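Oxalate biosynthetic component 1 (Burkholderia thailandensis, PDB 5IKY) acts in quorum sensing-dependent oxalate production as a bifunctional enzyme, pairing a serine hydrolase of the alpha/beta-hydrolase type with an additional lyase activity. Local coordinates at residues A[808-812]-A[1083-1087]; A[1057-1061]-A[1073-1077]; A[1005-1009]-A[1051-1055]. Residue numbers count along the deposited sequence, not the author numbering.

Interaction 1 of 3, residues A[808-812]-A[1083-1087]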
loop_
_atom_site.group_PDB
_atom_site.type_symbol
_atom_site.label_atom_id
_atom_site.label_comp_id
_atom_site.label_asym_id
_atom_site.label_seq_id
_atom_site.Cartn_x
_atom_site.Cartn_y
_atom_site.Cartn_z
ATOM N N PHE A 808 10.654 -16.452 26.334
ATOM C CA PHE A 808 10.632 -16.874 24.941
ATOM C C PHE A 808 11.472 -18.131 24.707
ATOM O O PHE A 808 11.008 -19.091 24.091
ATOM C CB PHE A 808 11.122 -15.728 24.052
ATOM C CG PHE A 808 11.268 -16.096 22.607
ATOM C CD1 PHE A 808 10.153 -16.315 21.815
ATOM C CD2 PHE A 808 12.523 -16.207 22.036
ATOM C CE1 PHE A 808 10.291 -16.646 20.483
ATOM C CE2 PHE A 808 12.665 -16.536 20.708
ATOM C CZ PHE A 808 11.548 -16.757 19.929
ATOM N N VAL A 809 12.704 -18.122 25.205
ATOM C CA VAL A 809 13.609 -19.251 25.017
ATOM C C VAL A 809 13.233 -20.422 25.934
ATOM O O VAL A 809 13.450 -21.584 25.586
ATOM C CB VAL A 809 15.087 -18.832 25.253
ATOM C CG1 VAL A 809 15.264 -18.210 26.627
ATOM C CG2 VAL A 809 16.031 -20.014 25.064
ATOM N N ALA A 810 12.648 -20.122 27.092
ATOM C CA ALA A 810 12.209 -21.173 28.008
ATOM C C ALA A 810 11.013 -21.930 27.438
ATOM O O ALA A 810 10.839 -23.119 27.702
ATOM C CB ALA A 810 11.866 -20.592 29.371
ATOM N N GLN A 811 10.188 -21.236 26.660
ATOM C CA GLN A 811 9.054 -21.870 25.999
ATOM C C GLN A 811 9.550 -22.808 24.903
ATOM O O GLN A 811 8.940 -23.841 24.630
ATOM C CB GLN A 811 8.104 -20.821 25.416
ATOM N N ILE A 812 10.667 -22.437 24.286
ATOM C CA ILE A 812 11.291 -23.259 23.256
ATOM C C ILE A 812 11.904 -24.511 23.887
ATOM O O ILE A 812 11.985 -25.566 23.253
ATOM C CB ILE A 812 12.371 -22.461 22.484
ATOM C CG1 ILE A 812 11.740 -21.252 21.792
ATOM C CG2 ILE A 812 13.065 -23.332 21.451
ATOM C CD1 ILE A 812 12.711 -20.453 20.945
ATOM N N ARG A 1083 11.765 -20.772 15.570
ATOM C CA ARG A 1083 12.099 -21.184 16.929
ATOM C C ARG A 1083 13.019 -22.399 16.923
ATOM O O ARG A 1083 13.809 -22.593 17.846
ATOM C CB ARG A 1083 10.826 -21.480 17.724
ATOM C CG ARG A 1083 9.771 -20.401 17.571
ATOM C CD ARG A 1083 8.644 -20.537 18.576
ATOM N NE ARG A 1083 7.608 -19.536 18.333
ATOM C CZ ARG A 1083 6.641 -19.232 19.191
ATOM N NH1 ARG A 1083 6.570 -19.851 20.361
ATOM N NH2 ARG A 1083 5.744 -18.304 18.877
ATOM N N GLN A 1084 12.915 -23.207 15.872
ATOM C CA GLN A 1084 13.788 -24.364 15.704
ATOM C C GLN A 1084 15.244 -23.931 15.548
ATOM O O GLN A 1084 16.157 -24.598 16.038
ATOM C CB GLN A 1084 13.350 -25.198 14.498
ATOM C CG GLN A 1084 14.374 -26.233 14.051
ATOM C CD GLN A 1084 13.745 -27.555 13.663
ATOM O OE1 GLN A 1084 12.768 -27.994 14.270
ATOM N NE2 GLN A 1084 14.305 -28.200 12.645
ATOM N N TRP A 1085 15.451 -22.805 14.870
ATOM C CA TRP A 1085 16.794 -22.268 14.673
ATOM C C TRP A 1085 17.401 -21.858 16.010
ATOM O O TRP A 1085 18.558 -22.162 16.301
ATOM C CB TRP A 1085 16.773 -21.068 13.721
ATOM C CG TRP A 1085 16.301 -21.380 12.329
ATOM C CD1 TRP A 1085 15.610 -22.484 11.919
ATOM C CD2 TRP A 1085 16.491 -20.571 11.161
ATOM N NE1 TRP A 1085 15.356 -22.412 10.572
ATOM C CE2 TRP A 1085 15.886 -21.248 10.082
ATOM C CE3 TRP A 1085 17.110 -19.340 10.924
ATOM C CZ2 TRP A 1085 15.885 -20.735 8.787
ATOM C CZ3 TRP A 1085 17.108 -18.834 9.637
ATOM C CH2 TRP A 1085 16.499 -19.530 8.585
ATOM N N ILE A 1086 16.603 -21.168 16.818
ATOM C CA ILE A 1086 17.026 -20.733 18.143
ATOM C C ILE A 1086 17.205 -21.938 19.065
ATOM O O ILE A 1086 18.096 -21.955 19.918
ATOM C CB ILE A 1086 16.016 -19.734 18.742
ATOM C CG1 ILE A 1086 15.997 -18.457 17.899
ATOM C CG2 ILE A 1086 16.354 -19.407 20.188
ATOM C CD1 ILE A 1086 15.032 -17.411 18.384
ATOM N N ALA A 1087 16.364 -22.951 18.875
ATOM C CA ALA A 1087 16.487 -24.202 19.617
ATOM C C ALA A 1087 17.826 -24.873 19.330
ATOM O O ALA A 1087 18.504 -25.342 20.244
ATOM C CB ALA A 1087 15.340 -25.140 19.273
#

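Interaction 2 of 3, residues A[1057-1061]-A[1073-1077]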
loop_
_atom_site.group_PDB
_atom_site.type_symbol
_atom_site.label_atom_id
_atom_site.label_comp_id
_atom_site.label_asym_id
_atom_site.label_seq_id
_atom_site.Cartn_x
_atom_site.Cartn_y
_atom_site.Cartn_z
ATOM N N PHE A 1057 6.014 -9.031 8.822
ATOM C CA PHE A 1057 5.258 -7.880 9.297
ATOM C C PHE A 1057 4.522 -8.250 10.579
ATOM O O PHE A 1057 4.336 -9.429 10.876
ATOM C CB PHE A 1057 4.282 -7.374 8.227
ATOM C CG PHE A 1057 3.186 -8.345 7.885
ATOM C CD1 PHE A 1057 3.370 -9.299 6.898
ATOM C CD2 PHE A 1057 1.964 -8.289 8.538
ATOM C CE1 PHE A 1057 2.361 -10.188 6.578
ATOM C CE2 PHE A 1057 0.952 -9.176 8.223
ATOM C CZ PHE A 1057 1.152 -10.127 7.243
ATOM N N LEU A 1058 4.117 -7.241 11.342
ATOM C CA LEU A 1058 3.477 -7.475 12.628
ATOM C C LEU A 1058 2.108 -6.814 12.696
ATOM O O LEU A 1058 1.969 -5.624 12.414
ATOM C CB LEU A 1058 4.359 -6.958 13.767
ATOM C CG LEU A 1058 5.812 -7.437 13.776
ATOM C CD1 LEU A 1058 6.567 -6.831 14.950
ATOM C CD2 LEU A 1058 5.879 -8.957 13.814
ATOM N N LEU A 1059 1.100 -7.592 13.073
ATOM C CA LEU A 1059 -0.250 -7.067 13.228
ATOM C C LEU A 1059 -0.426 -6.437 14.603
ATOM O O LEU A 1059 0.173 -6.885 15.581
ATOM C CB LEU A 1059 -1.286 -8.172 13.020
ATOM C CG LEU A 1059 -1.447 -8.698 11.590
ATOM C CD1 LEU A 1059 -2.592 -9.699 11.513
ATOM C CD2 LEU A 1059 -1.664 -7.549 10.613
ATOM N N ASP A 1060 -1.244 -5.391 14.674
ATOM C CA ASP A 1060 -1.581 -4.785 15.956
ATOM C C ASP A 1060 -2.911 -5.355 16.447
ATOM O O ASP A 1060 -3.406 -6.341 15.900
ATOM C CB ASP A 1060 -1.634 -3.256 15.843
ATOM C CG ASP A 1060 -2.883 -2.753 15.135
ATOM O OD1 ASP A 1060 -3.493 -3.523 14.368
ATOM O OD2 ASP A 1060 -3.249 -1.576 15.341
ATOM N N ASP A 1061 -3.490 -4.732 17.467
ATOM C CA ASP A 1061 -4.736 -5.226 18.047
ATOM C C ASP A 1061 -5.921 -5.082 17.092
ATOM O O ASP A 1061 -6.896 -5.828 17.186
ATOM C CB ASP A 1061 -5.030 -4.504 19.363
ATOM C CG ASP A 1061 -3.954 -4.737 20.407
ATOM O OD1 ASP A 1061 -3.176 -5.703 20.254
ATOM O OD2 ASP A 1061 -3.889 -3.957 21.382
ATOM N N ARG A 1073 5.646 -8.398 20.180
ATOM C CA ARG A 1073 5.031 -8.895 18.950
ATOM C C ARG A 1073 6.041 -9.614 18.064
ATOM O O ARG A 1073 5.690 -10.557 17.354
ATOM C CB ARG A 1073 4.383 -7.757 18.160
ATOM C CG ARG A 1073 3.194 -7.101 18.838
ATOM C CD ARG A 1073 2.516 -6.116 17.895
ATOM N NE ARG A 1073 1.782 -5.079 18.612
ATOM C CZ ARG A 1073 0.542 -5.219 19.068
ATOM N NH1 ARG A 1073 -0.107 -6.361 18.892
ATOM N NH2 ARG A 1073 -0.047 -4.217 19.709
ATOM N N TYR A 1074 7.290 -9.162 18.103
ATOM C CA TYR A 1074 8.354 -9.801 17.336
ATOM C C TYR A 1074 8.542 -11.245 17.779
ATOM O O TYR A 1074 8.761 -12.135 16.958
ATOM C CB TYR A 1074 9.669 -9.035 17.484
ATOM C CG TYR A 1074 9.964 -8.097 16.339
ATOM C CD1 TYR A 1074 10.358 -8.588 15.100
ATOM C CD2 TYR A 1074 9.865 -6.721 16.497
ATOM C CE1 TYR A 1074 10.634 -7.737 14.046
ATOM C CE2 TYR A 1074 10.141 -5.860 15.448
ATOM C CZ TYR A 1074 10.524 -6.375 14.225
ATOM O OH TYR A 1074 10.799 -5.525 13.177
ATOM N N LEU A 1075 8.448 -11.466 19.086
ATOM C CA LEU A 1075 8.616 -12.797 19.652
ATOM C C LEU A 1075 7.305 -13.579 19.650
ATOM O O LEU A 1075 7.297 -14.791 19.444
ATOM C CB LEU A 1075 9.168 -12.702 21.075
ATOM C CG LEU A 1075 10.557 -12.076 21.206
ATOM C CD1 LEU A 1075 10.950 -11.944 22.670
ATOM C CD2 LEU A 1075 11.588 -12.893 20.441
ATOM N N ALA A 1076 6.197 -12.879 19.878
ATOM C CA ALA A 1076 4.886 -13.519 19.936
ATOM C C ALA A 1076 4.486 -14.096 18.584
ATOM O O ALA A 1076 4.059 -15.247 18.493
ATOM C CB ALA A 1076 3.831 -12.532 20.418
ATOM N N ALA A 1077 4.635 -13.293 17.535
ATOM C CA ALA A 1077 4.242 -13.706 16.191
ATOM C C ALA A 1077 5.315 -14.560 15.520
ATOM O O ALA A 1077 5.203 -14.895 14.341
ATOM C CB ALA A 1077 3.928 -12.482 15.336
#

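Interaction 3 of 3, residues A[1005-1009]-A[1051-1055]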
loop_
_atom_site.group_PDB
_atom_site.type_symbol
_atom_site.label_atom_id
_atom_site.label_comp_id
_atom_site.label_asym_id
_atom_site.label_seq_id
_atom_site.Cartn_x
_atom_site.Cartn_y
_atom_site.Cartn_z
ATOM N N THR A 1005 18.749 1.040 5.515
ATOM C CA THR A 1005 18.779 1.387 4.097
ATOM C C THR A 1005 18.689 0.155 3.203
ATOM O O THR A 1005 18.728 0.266 1.979
ATOM C CB THR A 1005 20.059 2.169 3.729
ATOM O OG1 THR A 1005 21.212 1.362 4.000
ATOM C CG2 THR A 1005 20.150 3.466 4.524
ATOM N N SER A 1006 18.570 -1.018 3.818
ATOM C CA SER A 1006 18.457 -2.265 3.068
ATOM C C SER A 1006 17.119 -2.339 2.340
ATOM O O SER A 1006 16.079 -2.015 2.912
ATOM C CB SER A 1006 18.619 -3.470 3.999
ATOM O OG SER A 1006 18.549 -4.691 3.282
ATOM N N ARG A 1007 17.152 -2.766 1.081
ATOM C CA ARG A 1007 15.936 -2.869 0.277
ATOM C C ARG A 1007 15.127 -4.122 0.609
ATOM O O ARG A 1007 13.957 -4.232 0.237
ATOM C CB ARG A 1007 16.278 -2.857 -1.215
ATOM C CG ARG A 1007 16.928 -1.574 -1.702
ATOM C CD ARG A 1007 17.163 -1.625 -3.205
ATOM N NE ARG A 1007 17.816 -0.418 -3.704
ATOM C CZ ARG A 1007 17.170 0.628 -4.207
ATOM N NH1 ARG A 1007 15.844 0.619 -4.282
ATOM N NH2 ARG A 1007 17.847 1.684 -4.638
ATOM N N HIS A 1008 15.754 -5.062 1.311
ATOM C CA HIS A 1008 15.108 -6.324 1.662
ATOM C C HIS A 1008 13.924 -6.138 2.609
ATOM O O HIS A 1008 13.014 -6.967 2.646
ATOM C CB HIS A 1008 16.124 -7.285 2.288
ATOM C CG HIS A 1008 17.141 -7.806 1.321
ATOM N ND1 HIS A 1008 16.805 -8.594 0.241
ATOM C CD2 HIS A 1008 18.487 -7.658 1.275
ATOM C CE1 HIS A 1008 17.899 -8.905 -0.432
ATOM N NE2 HIS A 1008 18.933 -8.350 0.176
ATOM N N TYR A 1009 13.938 -5.049 3.372
ATOM C CA TYR A 1009 12.880 -4.777 4.343
ATOM C C TYR A 1009 11.610 -4.243 3.684
ATOM O O TYR A 1009 10.563 -4.148 4.327
ATOM C CB TYR A 1009 13.359 -3.773 5.396
ATOM C CG TYR A 1009 14.520 -4.239 6.247
ATOM C CD1 TYR A 1009 14.766 -5.591 6.452
ATOM C CD2 TYR A 1009 15.365 -3.321 6.856
ATOM C CE1 TYR A 1009 15.828 -6.012 7.233
ATOM C CE2 TYR A 1009 16.425 -3.730 7.639
ATOM C CZ TYR A 1009 16.653 -5.075 7.823
ATOM O OH TYR A 1009 17.712 -5.477 8.601
ATOM N N ALA A 1051 21.503 -13.722 7.898
ATOM C CA ALA A 1051 20.238 -14.347 7.531
ATOM C C ALA A 1051 19.115 -13.321 7.554
ATOM O O ALA A 1051 18.549 -13.034 8.609
ATOM C CB ALA A 1051 19.921 -15.496 8.469
ATOM N N ARG A 1052 18.793 -12.775 6.388
ATOM C CA ARG A 1052 17.781 -11.730 6.286
ATOM C C ARG A 1052 16.399 -12.310 5.995
ATOM O O ARG A 1052 16.177 -12.895 4.935
ATOM C CB ARG A 1052 18.165 -10.730 5.193
ATOM C CG ARG A 1052 17.421 -9.407 5.259
ATOM C CD ARG A 1052 18.255 -8.345 5.953
ATOM N NE ARG A 1052 19.513 -8.101 5.253
ATOM C CZ ARG A 1052 20.409 -7.188 5.618
ATOM N NH1 ARG A 1052 20.189 -6.427 6.681
ATOM N NH2 ARG A 1052 21.525 -7.036 4.919
ATOM N N LEU A 1053 15.472 -12.148 6.934
ATOM C CA LEU A 1053 14.094 -12.577 6.715
ATOM C C LEU A 1053 13.317 -11.504 5.960
ATOM O O LEU A 1053 13.355 -10.325 6.323
ATOM C CB LEU A 1053 13.391 -12.891 8.040
ATOM C CG LEU A 1053 13.956 -13.964 8.973
ATOM C CD1 LEU A 1053 12.842 -14.534 9.839
ATOM C CD2 LEU A 1053 14.664 -15.070 8.207
ATOM N N THR A 1054 12.610 -11.914 4.911
ATOM C CA THR A 1054 11.814 -10.984 4.120
ATOM C C THR A 1054 10.327 -11.313 4.214
ATOM O O THR A 1054 9.950 -12.467 4.413
ATOM C CB THR A 1054 12.239 -10.988 2.637
ATOM O OG1 THR A 1054 12.005 -12.284 2.071
ATOM C CG2 THR A 1054 13.713 -10.637 2.502
ATOM N N GLY A 1055 9.493 -10.287 4.072
ATOM C CA GLY A 1055 8.052 -10.461 4.109
ATOM C C GLY A 1055 7.490 -10.436 5.515
ATOM O O GLY A 1055 6.288 -10.608 5.717
#

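Interaction 1 of 3, residues A[808-812]-A[1083-1087]
F808 opens the contact from the helix of 792-813. Its CA-to-CB bond runs sideways, but with chi1 in the t well the ring reaches the helix of 1080-1090. There the ring edge meets I1086, CE2 of F808 lying 3.4 Å from CD1 of I1086. CE1 of F808 also sits over one face of the R1083 guanidinium, 4.5 Å from NE of R1083; this is a loose approach, and the polar end of that arginine has its own partner, NH2 bonding to the carbonyl oxygen of S1078. V809, next along, packs on W780 of strand 780-782, a tryptophan that I1086 touches as well. One turn after F808 comes I812, whose CA-to-CB bond points toward the other helix and whose side chain fits among three of its residues. CD1 of I812 is 3.9 Å from CB of R1083 and 3.9 Å from CG2 of I1086, while CG2 of I812 is 3.6 Å from CB of A1087. The same CG2, a methyl, merely packs 3.8 Å from O of R1083, the acceptor of the helical bond from A1087 N (2.8 Å from R1083 O). The closest CA pair is I812 with A1087, at 6.4 Å. The two axes come within 10.1 Å and cross at -87°, so the helices meet almost at right angles, with aliphatic and aromatic groups filling the crossing. Both bring a side chain onto W780 of the central sheet, as expected of the helical layer that flanks the sheet in an alpha/beta-hydrolase fold.

Interaction 2 of 3, residues A[1057-1061]-A[1073-1077]
L1058 lays its CD1 methyl over the face of the Y1074 ring, a CH-pi contact 3.7 Å from the centroid and only 14° off the ring normal. The same leucine packs against the last turn of helix 1071-1076: CD1 of L1058 is 4.0 Å from CB of R1073, and CD2 of L1058 is 4.3 Å from CB of A1077, where the chain leaves the helix. R1073 runs the other way, along the loop. Its NH1 lies 3.6 Å from CA of D1060, which sits over one face of the guanidinium, and makes a salt bridge with D1061, with a weak hydrogen bond of 3.4 Å from NH1 of R1073 to OD1 of D1061. The Y1074 hydroxyl bonds to D997. The loop leaving strand 1049-1054 in this hydrolase domain is thus folded back on the helix that follows it. L1058 meets that helix through apolar and CH-pi contact, the exposed D1061 through charge; with NE of R1073 paired to D1067, one guanidinium ties two points of the connecting loop to the helix.

Interaction 3 of 3, residues A[1005-1009]-A[1051-1055]
Residues 1051-1054 run extended, in strand 1049-1054, and G1055 follows with phi/psi of 86/2, where a CB would be jammed against the preceding carbonyl oxygen. Facing them, 1005-1009 is a loop: S1006 is extended, while 1007-1009 take helical angles without the regular bonds. The bend is closed by an ST turn, in which H1008 N gives a weak bond of 3.4 Å to S1006 OG. The backbones come closest at H1008 and T1054, with their CA atoms 6.2 Å apart. Strand 1049-1054 is an inner strand of the mixed sheet of the alpha/beta-hydrolase domain, parallel to 988-992 and antiparallel to the outermost strand 1038-1043, and the loop packs beside it. R710 and Q711, probably part of the cap domain, bond to the loop through the S1006 and T1005 carbonyls respectively. R1052 does most of the work across the gap. Its CG rests 3.9 Å from CB of H1008, and its guanidinium turns one face to the serine, with R1052 CZ 3.9 Å from S1006 OG. The edge of the same group approaches the tyrosine, R1052 NH1 lying 3.3 Å from OH of Y1009. Q1042 on the neighbouring strand takes a hydrogen bond from NH2 of R1052, and D991 on the other side makes a long, weak ion pair with NH1. T1054 packs with its methyl: CG2 of T1054 is 4.1 Å from CB of H1008 and 3.7 Å from O of H1008, while its hydroxyl bonds to the T1038 carbonyl.

In the fold
All three contacts belong to the alpha/beta-hydrolase part of the chain, whereas the bound magnesium, held by H227 and E477, sits in the barrel-type domain that probably carries the lyase activity. Interactions 1 and 2 have centres about 17 Å apart and touch directly: R1083 NH2 is 3.5 Å from A1076 O, and F808 CE1 is 3.7 Å from L1075 O, so the successive helices 1071-1076 and 1080-1090 share helix 792-813 as a neighbour. Interaction 3 runs straight into interaction 2 along the chain, strand leading to loop, with centres about 17 Å apart. Interactions 1 and 3 stay separate, their nearest atoms about 5 Å apart.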